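Long-range contacts in transferrin binding protein B (Actinobacillus suis, PDB 3PQU), which probably binds host transferrin at the outer membrane surface as a lipoprotein, serving as a co-receptor in bacterial iron acquisition: residues S20-K28 against V561-E569; T340-A349 against Q548-G559. All coordinates share one frame; numbering follows the deposited sequence.

How the interactions relate
Both interactions use strand 557-568 of the C-lobe barrel, at different places along it, and their centres lie 28 Å apart. Interaction 1 pairs the last residues of that strand with the N-terminal segment 20-28, in a partly exposed setting where charged and amide groups dominate. Interaction 2 lies at the hairpin formed with strand 544-551, where a turn of the C-lobe handle packs a buried phenylalanine on the barrel and polar contacts are few. F562 links them: its CE2 lies 3.8 Å from Q548 N. Along the chain, interaction 2 is nested inside the long loop that interaction 1 closes between the two chain ends.

Interaction 1: S20-K28 against V561-E569; sequences SYQDEETKK and VFGAKRQIE
E24 and R566 form the charged centre of this contact. The guanidinium approaches side-on: R566 NE reaches E24 OE1 at 3.0 Å and R566 NH2 reaches E24 OE2 at 2.9 Å. The two planes are 67° apart, so the grip is twisted rather than coplanar; OE1 lies in the guanidinium plane but is approached from above the carboxylate, whereas OE2 accepts through its syn lone pair. The carboxylate gets there because CG of E24 sits between its backbone N and carbonyl carbon (chi1 75°), with the rest of the chain extended. At its base, E24 CB packs against I568 CG2, 3.3 Å away.

Beside this pair, Q567 and D23 run side by side and point the same way. Q567 NE2 donates to D23 OD1 at 2.9 Å, on the anti side of the carboxylate, and also to K565 O at 2.7 Å, so the bend at chi2 (-67°) brings one amide nitrogen to two acceptors. The aliphatic part of K565 crosses D23 at about a right angle, with CD 3.7 Å from D23 CG.

D23 and Q567 form an antiparallel, non-hydrogen-bonded pair, a short addition of the N-terminal segment to the end of a C-lobe barrel strand. Two backbone bonds accompany this pairing, I568 N to Q22 O at 2.7 Å and E24 N to R566 O; the return bond from Q22 N to I568 O is weak.

Farther out, R461 donates to Q567 OE1, T541 O accepts from R566 NH1, and N396 O takes the ammonium of K565. One water donates to E24 OE2. The E24 carboxylate thus has a charged partner and a solvent link, which would probably favour its ionised form, and directional polar bonds are joined by packing such as I568 on E24.

Interaction 2: T340-A349 against Q548-G559; sequences TKIDLTQFNA and QFHHKSDNGSVG
F347 adopts a left-handed backbone conformation in the turn of segment 340-349, and from there its ring lies against the barrel hairpin. S557 CB sits over one face, 3.7 Å from the ring centroid and 19° off the normal, a CH-pi contact. The opposite face is backed by the carbonyl carbon of L344, from the same turn, while G559 CA lies at the ring edge, in plane. The backbone of F347 also places its CB 3.5 Å from H551 O.

The carbonyl of the same residue meets H550. F347 O lies 2.8 Å from H550 ND1, but the N-H...O angle of 116° makes this bond weak. A349 N lies over one face of the imidazole, offset toward its rim, and A349 CB approaches H550 NE2 at 3.6 Å.

Strands 544-551 and 557-568 form an antiparallel hairpin of the C-lobe barrel, while strand 333-343 belongs to the handle sheet, so this contact joins the two parts of the C-lobe. Strand segments 340-343 and 548-551 cross at 29° with their axes 8.6 Å apart at closest approach, and it is side chains that bridge them. I342 CD1 lies 3.5 Å from Q548 CG and also touches H550 CD2.

The turn carrying F347 is shaped by D343. Its OD2 accepts from T345 N, an Asx turn, and from Q346 N, which extends it to an Asx motif; T345 OG1 donates to the same oxygen. At the outer edge K552, bent at chi2, extends its ammonium to T345 O at 3.0 Å, in the carbonyl plane. L446 and S448 of strand 436-448, the neighbour of 557-568 in the barrel, also touch F347.

Interaction 1: S20-K28 against V561-E569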
loop_
_atom_site.group_PDB
_atom_site.type_symbol
_atom_site.label_atom_id
_atom_site.label_comp_id
_atom_site.label_asym_id
_atom_site.label_seq_id
_atom_site.Cartn_x
_atom_site.Cartn_y
_atom_site.Cartn_z
ATOM N N SER A 20 -5.982 -39.357 15.355
ATOM C CA SER A 20 -5.410 -38.622 16.479
ATOM C C SER A 20 -4.472 -37.503 16.021
ATOM O O SER A 20 -3.258 -37.565 16.225
ATOM C CB SER A 20 -4.682 -39.580 17.427
ATOM O OG SER A 20 -3.711 -40.346 16.735
ATOM N N TYR A 21 -5.042 -36.479 15.399
ATOM C CA TYR A 21 -4.262 -35.332 14.950
ATOM C C TYR A 21 -4.514 -34.091 15.807
ATOM O O TYR A 21 -5.515 -34.004 16.518
ATOM C CB TYR A 21 -4.530 -35.041 13.472
ATOM C CG TYR A 21 -3.870 -36.033 12.540
ATOM C CD1 TYR A 21 -2.523 -35.920 12.223
ATOM C CD2 TYR A 21 -4.589 -37.083 11.983
ATOM C CE1 TYR A 21 -1.909 -36.824 11.375
ATOM C CE2 TYR A 21 -3.983 -37.994 11.134
ATOM C CZ TYR A 21 -2.642 -37.859 10.834
ATOM O OH TYR A 21 -2.029 -38.759 9.992
ATOM N N GLN A 22 -3.597 -33.132 15.728
ATOM C CA GLN A 22 -3.632 -31.951 16.585
ATOM C C GLN A 22 -2.820 -30.836 15.940
ATOM O O GLN A 22 -1.737 -31.087 15.408
ATOM C CB GLN A 22 -3.023 -32.299 17.939
ATOM C CG GLN A 22 -3.543 -31.512 19.117
ATOM C CD GLN A 22 -2.958 -32.013 20.427
ATOM O OE1 GLN A 22 -1.765 -32.309 20.509
ATOM N NE2 GLN A 22 -3.799 -32.121 21.453
ATOM N N ASP A 23 -3.338 -29.610 15.982
ATOM C CA ASP A 23 -2.603 -28.457 15.464
ATOM C C ASP A 23 -1.154 -28.487 15.951
ATOM O O ASP A 23 -0.897 -28.763 17.123
ATOM C CB ASP A 23 -3.244 -27.150 15.940
ATOM C CG ASP A 23 -4.625 -26.904 15.347
ATOM O OD1 ASP A 23 -5.045 -27.649 14.435
ATOM O OD2 ASP A 23 -5.287 -25.942 15.799
ATOM N N GLU A 24 -0.205 -28.192 15.070
ATOM C CA GLU A 24 1.187 -28.112 15.501
ATOM C C GLU A 24 1.362 -26.891 16.388
ATOM O O GLU A 24 0.677 -25.885 16.205
ATOM C CB GLU A 24 2.163 -28.066 14.311
ATOM C CG GLU A 24 2.235 -26.749 13.557
ATOM C CD GLU A 24 3.220 -26.813 12.400
ATOM O OE1 GLU A 24 3.813 -27.892 12.187
ATOM O OE2 GLU A 24 3.406 -25.790 11.706
ATOM N N GLU A 25 2.266 -26.982 17.358
ATOM C CA GLU A 25 2.564 -25.845 18.214
ATOM C C GLU A 25 3.413 -24.850 17.438
ATOM O O GLU A 25 4.329 -25.237 16.711
ATOM C CB GLU A 25 3.293 -26.278 19.487
ATOM C CG GLU A 25 4.797 -26.433 19.324
ATOM C CD GLU A 25 5.533 -26.412 20.652
ATOM O OE1 GLU A 25 6.644 -25.844 20.705
ATOM O OE2 GLU A 25 4.998 -26.954 21.643
ATOM N N THR A 26 3.099 -23.570 17.584
ATOM C CA THR A 26 3.813 -22.529 16.860
ATOM C C THR A 26 4.064 -21.322 17.751
ATOM O O THR A 26 3.204 -20.938 18.544
ATOM C CB THR A 26 3.028 -22.079 15.612
ATOM O OG1 THR A 26 1.721 -21.638 16.005
ATOM C CG2 THR A 26 2.894 -23.227 14.618
ATOM N N LYS A 27 5.250 -20.734 17.630
ATOM C CA LYS A 27 5.557 -19.501 18.341
ATOM C C LYS A 27 4.747 -18.382 17.700
ATOM O O LYS A 27 4.948 -18.058 16.528
ATOM C CB LYS A 27 7.054 -19.194 18.267
ATOM C CG LYS A 27 7.506 -18.045 19.161
ATOM C CD LYS A 27 8.954 -17.656 18.878
ATOM C CE LYS A 27 9.398 -16.486 19.748
ATOM N NZ LYS A 27 8.517 -15.298 19.582
ATOM N N LYS A 28 3.821 -17.809 18.462
ATOM C CA LYS A 28 2.925 -16.787 17.931
ATOM C C LYS A 28 3.691 -15.720 17.158
ATOM O O LYS A 28 4.833 -15.403 17.492
ATOM C CB LYS A 28 2.095 -16.146 19.047
ATOM C CG LYS A 28 1.212 -17.131 19.795
ATOM C CD LYS A 28 0.056 -16.443 20.501
ATOM C CE LYS A 28 -0.966 -15.914 19.504
ATOM N NZ LYS A 28 -2.341 -15.913 20.082
ATOM N N VAL A 561 -14.004 -19.669 0.094
ATOM C CA VAL A 561 -12.671 -19.459 0.637
ATOM C C VAL A 561 -12.454 -20.467 1.758
ATOM O O VAL A 561 -13.396 -20.850 2.453
ATOM C CB VAL A 561 -12.474 -18.012 1.166
ATOM C CG1 VAL A 561 -12.542 -17.021 0.016
ATOM C CG2 VAL A 561 -13.514 -17.674 2.224
ATOM N N PHE A 562 -11.214 -20.910 1.926
ATOM C CA PHE A 562 -10.908 -21.902 2.949
ATOM C C PHE A 562 -9.487 -21.753 3.494
ATOM O O PHE A 562 -8.594 -21.239 2.814
ATOM C CB PHE A 562 -11.106 -23.309 2.392
ATOM C CG PHE A 562 -10.289 -23.586 1.167
ATOM C CD1 PHE A 562 -8.992 -24.062 1.278
ATOM C CD2 PHE A 562 -10.805 -23.345 -0.093
ATOM C CE1 PHE A 562 -8.227 -24.302 0.150
ATOM C CE2 PHE A 562 -10.053 -23.593 -1.221
ATOM C CZ PHE A 562 -8.760 -24.070 -1.101
ATOM N N GLY A 563 -9.293 -22.206 4.731
ATOM C CA GLY A 563 -7.990 -22.177 5.376
ATOM C C GLY A 563 -7.790 -23.414 6.236
ATOM O O GLY A 563 -8.762 -24.049 6.636
ATOM N N ALA A 564 -6.537 -23.768 6.509
ATOM C CA ALA A 564 -6.244 -24.913 7.366
ATOM C C ALA A 564 -4.838 -24.898 7.965
ATOM O O ALA A 564 -3.899 -24.313 7.410
ATOM C CB ALA A 564 -6.511 -26.239 6.635
ATOM N N LYS A 565 -4.707 -25.566 9.106
ATOM C CA LYS A 565 -3.456 -25.611 9.848
ATOM C C LYS A 565 -2.850 -27.016 9.843
ATOM O O LYS A 565 -3.567 -28.018 9.930
ATOM C CB LYS A 565 -3.684 -25.157 11.289
ATOM C CG LYS A 565 -2.417 -24.735 12.001
ATOM C CD LYS A 565 -2.671 -24.432 13.463
ATOM C CE LYS A 565 -1.430 -23.839 14.119
ATOM N NZ LYS A 565 -1.073 -22.497 13.563
ATOM N N ARG A 566 -1.524 -27.079 9.751
ATOM C CA ARG A 566 -0.811 -28.351 9.718
ATOM C C ARG A 566 -0.905 -29.066 11.068
ATOM O O ARG A 566 -0.878 -28.426 12.113
ATOM C CB ARG A 566 0.653 -28.116 9.343
ATOM C CG ARG A 566 1.437 -29.386 9.090
ATOM C CD ARG A 566 2.751 -29.070 8.402
ATOM N NE ARG A 566 3.540 -28.109 9.168
ATOM C CZ ARG A 566 4.394 -27.245 8.629
ATOM N NH1 ARG A 566 4.565 -27.211 7.313
ATOM N NH2 ARG A 566 5.079 -26.415 9.406
ATOM N N GLN A 567 -0.997 -30.390 11.057
ATOM C CA GLN A 567 -1.152 -31.143 12.301
ATOM C C GLN A 567 0.122 -31.884 12.694
ATOM O O GLN A 567 1.034 -32.043 11.879
ATOM C CB GLN A 567 -2.295 -32.147 12.162
ATOM C CG GLN A 567 -3.574 -31.544 11.621
ATOM C CD GLN A 567 -4.199 -30.559 12.592
ATOM O OE1 GLN A 567 -4.715 -30.951 13.638
ATOM N NE2 GLN A 567 -4.153 -29.272 12.249
ATOM N N ILE A 568 0.180 -32.331 13.945
ATOM C CA ILE A 568 1.264 -33.191 14.405
ATOM C C ILE A 568 0.710 -34.494 14.950
ATOM O O ILE A 568 -0.503 -34.645 15.125
ATOM C CB ILE A 568 2.099 -32.549 15.535
ATOM C CG1 ILE A 568 1.273 -32.457 16.821
ATOM C CG2 ILE A 568 2.645 -31.193 15.109
ATOM C CD1 ILE A 568 2.074 -32.026 18.030
ATOM N N GLU A 569 1.621 -35.423 15.224
ATOM C CA GLU A 569 1.291 -36.701 15.839
ATOM C C GLU A 569 0.486 -37.590 14.893
ATOM O O GLU A 569 -0.411 -38.320 15.317
ATOM C CB GLU A 569 0.541 -36.498 17.161
ATOM C CG GLU A 569 0.682 -37.695 18.090
ATOM C CD GLU A 569 -0.425 -37.787 19.112
ATOM O OE1 GLU A 569 -1.248 -36.849 19.185
ATOM O OE2 GLU A 569 -0.473 -38.805 19.839
HETATM O O HOH W 1 3.761 -31.115 11.409
HETATM O O HOH W 2 1.550 -24.043 12.011
#

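Interaction 2: T340-A349 against Q548-G559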
loop_
_atom_site.group_PDB
_atom_site.type_symbol
_atom_site.label_atom_id
_atom_site.label_comp_id
_atom_site.label_asym_id
_atom_site.label_seq_id
_atom_site.Cartn_x
_atom_site.Cartn_y
_atom_site.Cartn_z
ATOM N N THR A 340 -7.526 -11.252 -1.635
ATOM C CA THR A 340 -8.554 -11.381 -2.664
ATOM C C THR A 340 -9.949 -11.189 -2.082
ATOM O O THR A 340 -10.217 -11.550 -0.935
ATOM C CB THR A 340 -8.541 -12.797 -3.303
ATOM O OG1 THR A 340 -7.255 -13.076 -3.873
ATOM C CG2 THR A 340 -9.606 -12.907 -4.384
ATOM N N LYS A 341 -10.829 -10.617 -2.890
ATOM C CA LYS A 341 -12.229 -10.483 -2.541
ATOM C C LYS A 341 -13.031 -11.199 -3.620
ATOM O O LYS A 341 -12.839 -10.955 -4.816
ATOM C CB LYS A 341 -12.631 -9.008 -2.476
ATOM C CG LYS A 341 -14.046 -8.760 -1.952
ATOM C CD LYS A 341 -14.371 -7.266 -1.887
ATOM C CE LYS A 341 -14.297 -6.605 -3.263
ATOM N NZ LYS A 341 -14.687 -5.161 -3.234
ATOM N N ILE A 342 -13.911 -12.100 -3.197
ATOM C CA ILE A 342 -14.810 -12.775 -4.120
ATOM C C ILE A 342 -16.237 -12.282 -3.954
ATOM O O ILE A 342 -16.809 -12.364 -2.864
ATOM C CB ILE A 342 -14.798 -14.288 -3.907
ATOM C CG1 ILE A 342 -13.465 -14.871 -4.372
ATOM C CG2 ILE A 342 -15.958 -14.941 -4.659
ATOM C CD1 ILE A 342 -13.392 -16.373 -4.256
ATOM N N ASP A 343 -16.822 -11.796 -5.045
ATOM C CA ASP A 343 -18.181 -11.272 -4.981
ATOM C C ASP A 343 -19.214 -12.390 -4.982
ATOM O O ASP A 343 -19.160 -13.298 -5.811
ATOM C CB ASP A 343 -18.471 -10.298 -6.122
ATOM C CG ASP A 343 -19.839 -9.645 -5.984
ATOM O OD1 ASP A 343 -19.900 -8.461 -5.586
ATOM O OD2 ASP A 343 -20.856 -10.325 -6.244
ATOM N N LEU A 344 -20.169 -12.310 -4.064
ATOM C CA LEU A 344 -21.136 -13.389 -3.897
ATOM C C LEU A 344 -22.373 -13.268 -4.796
ATOM O O LEU A 344 -23.368 -13.974 -4.595
ATOM C CB LEU A 344 -21.542 -13.529 -2.427
ATOM C CG LEU A 344 -20.457 -14.082 -1.504
ATOM C CD1 LEU A 344 -21.007 -14.321 -0.105
ATOM C CD2 LEU A 344 -19.878 -15.361 -2.089
ATOM N N THR A 345 -22.304 -12.385 -5.787
ATOM C CA THR A 345 -23.405 -12.221 -6.733
ATOM C C THR A 345 -22.920 -12.440 -8.159
ATOM O O THR A 345 -23.663 -12.914 -9.017
ATOM C CB THR A 345 -24.043 -10.826 -6.636
ATOM O OG1 THR A 345 -23.824 -10.287 -5.328
ATOM C CG2 THR A 345 -25.541 -10.905 -6.915
ATOM N N GLN A 346 -21.665 -12.088 -8.406
ATOM C CA GLN A 346 -21.059 -12.311 -9.709
ATOM C C GLN A 346 -20.125 -13.510 -9.633
ATOM O O GLN A 346 -19.673 -14.027 -10.658
ATOM C CB GLN A 346 -20.296 -11.065 -10.174
ATOM C CG GLN A 346 -21.156 -10.039 -10.907
ATOM C CD GLN A 346 -22.205 -9.398 -10.016
ATOM O OE1 GLN A 346 -21.978 -9.180 -8.825
ATOM N NE2 GLN A 346 -23.360 -9.082 -10.594
ATOM N N PHE A 347 -19.851 -13.948 -8.405
ATOM C CA PHE A 347 -18.892 -15.022 -8.150
ATOM C C PHE A 347 -17.576 -14.787 -8.901
ATOM O O PHE A 347 -16.958 -15.725 -9.405
ATOM C CB PHE A 347 -19.512 -16.387 -8.480
ATOM C CG PHE A 347 -20.782 -16.658 -7.729
ATOM C CD1 PHE A 347 -20.753 -17.276 -6.489
ATOM C CD2 PHE A 347 -22.006 -16.268 -8.249
ATOM C CE1 PHE A 347 -21.922 -17.513 -5.788
ATOM C CE2 PHE A 347 -23.180 -16.503 -7.552
ATOM C CZ PHE A 347 -23.139 -17.127 -6.321
ATOM N N ASN A 348 -17.164 -13.520 -8.967
ATOM C CA ASN A 348 -15.866 -13.138 -9.516
ATOM C C ASN A 348 -14.958 -12.538 -8.434
ATOM O O ASN A 348 -15.430 -12.130 -7.370
ATOM C CB ASN A 348 -16.035 -12.158 -10.680
ATOM C CG ASN A 348 -16.741 -10.877 -10.269
ATOM O OD1 ASN A 348 -16.912 -10.601 -9.083
ATOM N ND2 ASN A 348 -17.155 -10.089 -11.253
ATOM N N ALA A 349 -13.658 -12.490 -8.713
ATOM C CA ALA A 349 -12.666 -12.071 -7.726
ATOM C C ALA A 349 -11.986 -10.758 -8.103
ATOM O O ALA A 349 -11.878 -10.412 -9.275
ATOM C CB ALA A 349 -11.619 -13.164 -7.524
ATOM N N GLN A 548 -9.023 -20.265 -2.617
ATOM C CA GLN A 548 -10.361 -19.850 -2.990
ATOM C C GLN A 548 -10.743 -20.450 -4.329
ATOM O O GLN A 548 -9.886 -20.863 -5.117
ATOM C CB GLN A 548 -10.430 -18.329 -3.116
ATOM C CG GLN A 548 -10.286 -17.862 -4.558
ATOM C CD GLN A 548 -9.151 -16.890 -4.746
ATOM O OE1 GLN A 548 -8.625 -16.337 -3.778
ATOM N NE2 GLN A 548 -8.767 -16.669 -5.999
ATOM N N PHE A 549 -12.041 -20.485 -4.588
ATOM C CA PHE A 549 -12.532 -20.769 -5.922
ATOM C C PHE A 549 -13.896 -20.129 -6.117
ATOM O O PHE A 549 -14.577 -19.771 -5.152
ATOM C CB PHE A 549 -12.554 -22.272 -6.207
ATOM C CG PHE A 549 -13.369 -23.073 -5.233
ATOM C CD1 PHE A 549 -14.719 -23.293 -5.456
ATOM C CD2 PHE A 549 -12.781 -23.634 -4.112
ATOM C CE1 PHE A 549 -15.475 -24.050 -4.566
ATOM C CE2 PHE A 549 -13.532 -24.388 -3.216
ATOM C CZ PHE A 549 -14.881 -24.598 -3.447
ATOM N N HIS A 550 -14.271 -19.951 -7.374
ATOM C CA HIS A 550 -15.534 -19.316 -7.692
ATOM C C HIS A 550 -15.935 -19.678 -9.109
ATOM O O HIS A 550 -15.083 -19.878 -9.976
ATOM C CB HIS A 550 -15.428 -17.798 -7.535
ATOM C CG HIS A 550 -14.323 -17.182 -8.336
ATOM N ND1 HIS A 550 -14.309 -16.674 -9.591
ATOM C CD2 HIS A 550 -13.047 -17.028 -7.844
ATOM C CE1 HIS A 550 -13.031 -16.233 -9.833
ATOM N NE2 HIS A 550 -12.290 -16.454 -8.765
ATOM N N HIS A 551 -17.236 -19.782 -9.337
ATOM C CA HIS A 551 -17.727 -20.059 -10.673
ATOM C C HIS A 551 -19.117 -19.485 -10.883
ATOM O O HIS A 551 -19.961 -19.512 -9.986
ATOM C CB HIS A 551 -17.719 -21.556 -10.953
ATOM C CG HIS A 551 -17.906 -21.894 -12.397
ATOM N ND1 HIS A 551 -16.923 -21.689 -13.342
ATOM C CD2 HIS A 551 -18.962 -22.420 -13.062
ATOM C CE1 HIS A 551 -17.365 -22.074 -14.524
ATOM N NE2 HIS A 551 -18.600 -22.522 -14.382
ATOM N N LYS A 552 -19.334 -18.954 -12.078
ATOM C CA LYS A 552 -20.608 -18.365 -12.449
ATOM C C LYS A 552 -21.161 -19.130 -13.640
ATOM O O LYS A 552 -20.538 -19.182 -14.700
ATOM C CB LYS A 552 -20.425 -16.891 -12.801
ATOM C CG LYS A 552 -21.669 -16.212 -13.348
ATOM C CD LYS A 552 -22.496 -15.579 -12.244
ATOM C CE LYS A 552 -23.623 -14.744 -12.826
ATOM N NZ LYS A 552 -24.324 -13.943 -11.784
ATOM N N SER A 553 -22.310 -19.766 -13.443
ATOM C CA SER A 553 -22.943 -20.560 -14.489
ATOM C C SER A 553 -24.447 -20.401 -14.391
ATOM O O SER A 553 -24.979 -20.117 -13.317
ATOM C CB SER A 553 -22.563 -22.042 -14.362
ATOM O OG SER A 553 -23.105 -22.812 -15.422
ATOM N N ASP A 554 -25.127 -20.588 -15.516
ATOM C CA ASP A 554 -26.570 -20.407 -15.572
ATOM C C ASP A 554 -27.276 -21.703 -15.952
ATOM O O ASP A 554 -27.577 -21.943 -17.121
ATOM C CB ASP A 554 -26.922 -19.283 -16.546
ATOM C CG ASP A 554 -26.237 -17.975 -16.193
ATOM O OD1 ASP A 554 -25.046 -17.814 -16.535
ATOM O OD2 ASP A 554 -26.886 -17.113 -15.565
ATOM N N ASN A 555 -27.537 -22.530 -14.945
ATOM C CA ASN A 555 -27.193 -22.166 -13.572
ATOM C C ASN A 555 -26.370 -23.194 -12.799
ATOM O O ASN A 555 -26.217 -24.346 -13.216
ATOM C CB ASN A 555 -28.441 -21.772 -12.776
ATOM C CG ASN A 555 -28.721 -20.282 -12.838
ATOM O OD1 ASN A 555 -27.750 -19.478 -12.415
ATOM N ND2 ASN A 555 -29.794 -19.859 -13.265
ATOM N N GLY A 556 -25.855 -22.747 -11.658
ATOM C CA GLY A 556 -24.944 -23.524 -10.840
ATOM C C GLY A 556 -23.716 -22.689 -10.534
ATOM O O GLY A 556 -22.732 -22.737 -11.269
ATOM N N SER A 557 -23.773 -21.912 -9.455
ATOM C CA SER A 557 -22.680 -20.995 -9.115
ATOM C C SER A 557 -22.139 -21.219 -7.711
ATOM O O SER A 557 -22.777 -21.884 -6.890
ATOM C CB SER A 557 -23.127 -19.541 -9.264
ATOM O OG SER A 557 -23.164 -19.155 -10.625
ATOM N N VAL A 558 -20.972 -20.641 -7.433
ATOM C CA VAL A 558 -20.312 -20.870 -6.154
ATOM C C VAL A 558 -19.169 -19.902 -5.853
ATOM O O VAL A 558 -18.396 -19.538 -6.737
ATOM C CB VAL A 558 -19.758 -22.299 -6.080
ATOM C CG1 VAL A 558 -18.830 -22.564 -7.254
ATOM C CG2 VAL A 558 -19.040 -22.520 -4.764
ATOM N N GLY A 559 -19.074 -19.499 -4.592
ATOM C CA GLY A 559 -17.970 -18.693 -4.117
ATOM C C GLY A 559 -17.469 -19.270 -2.812
ATOM O O GLY A 559 -18.228 -19.381 -1.855
#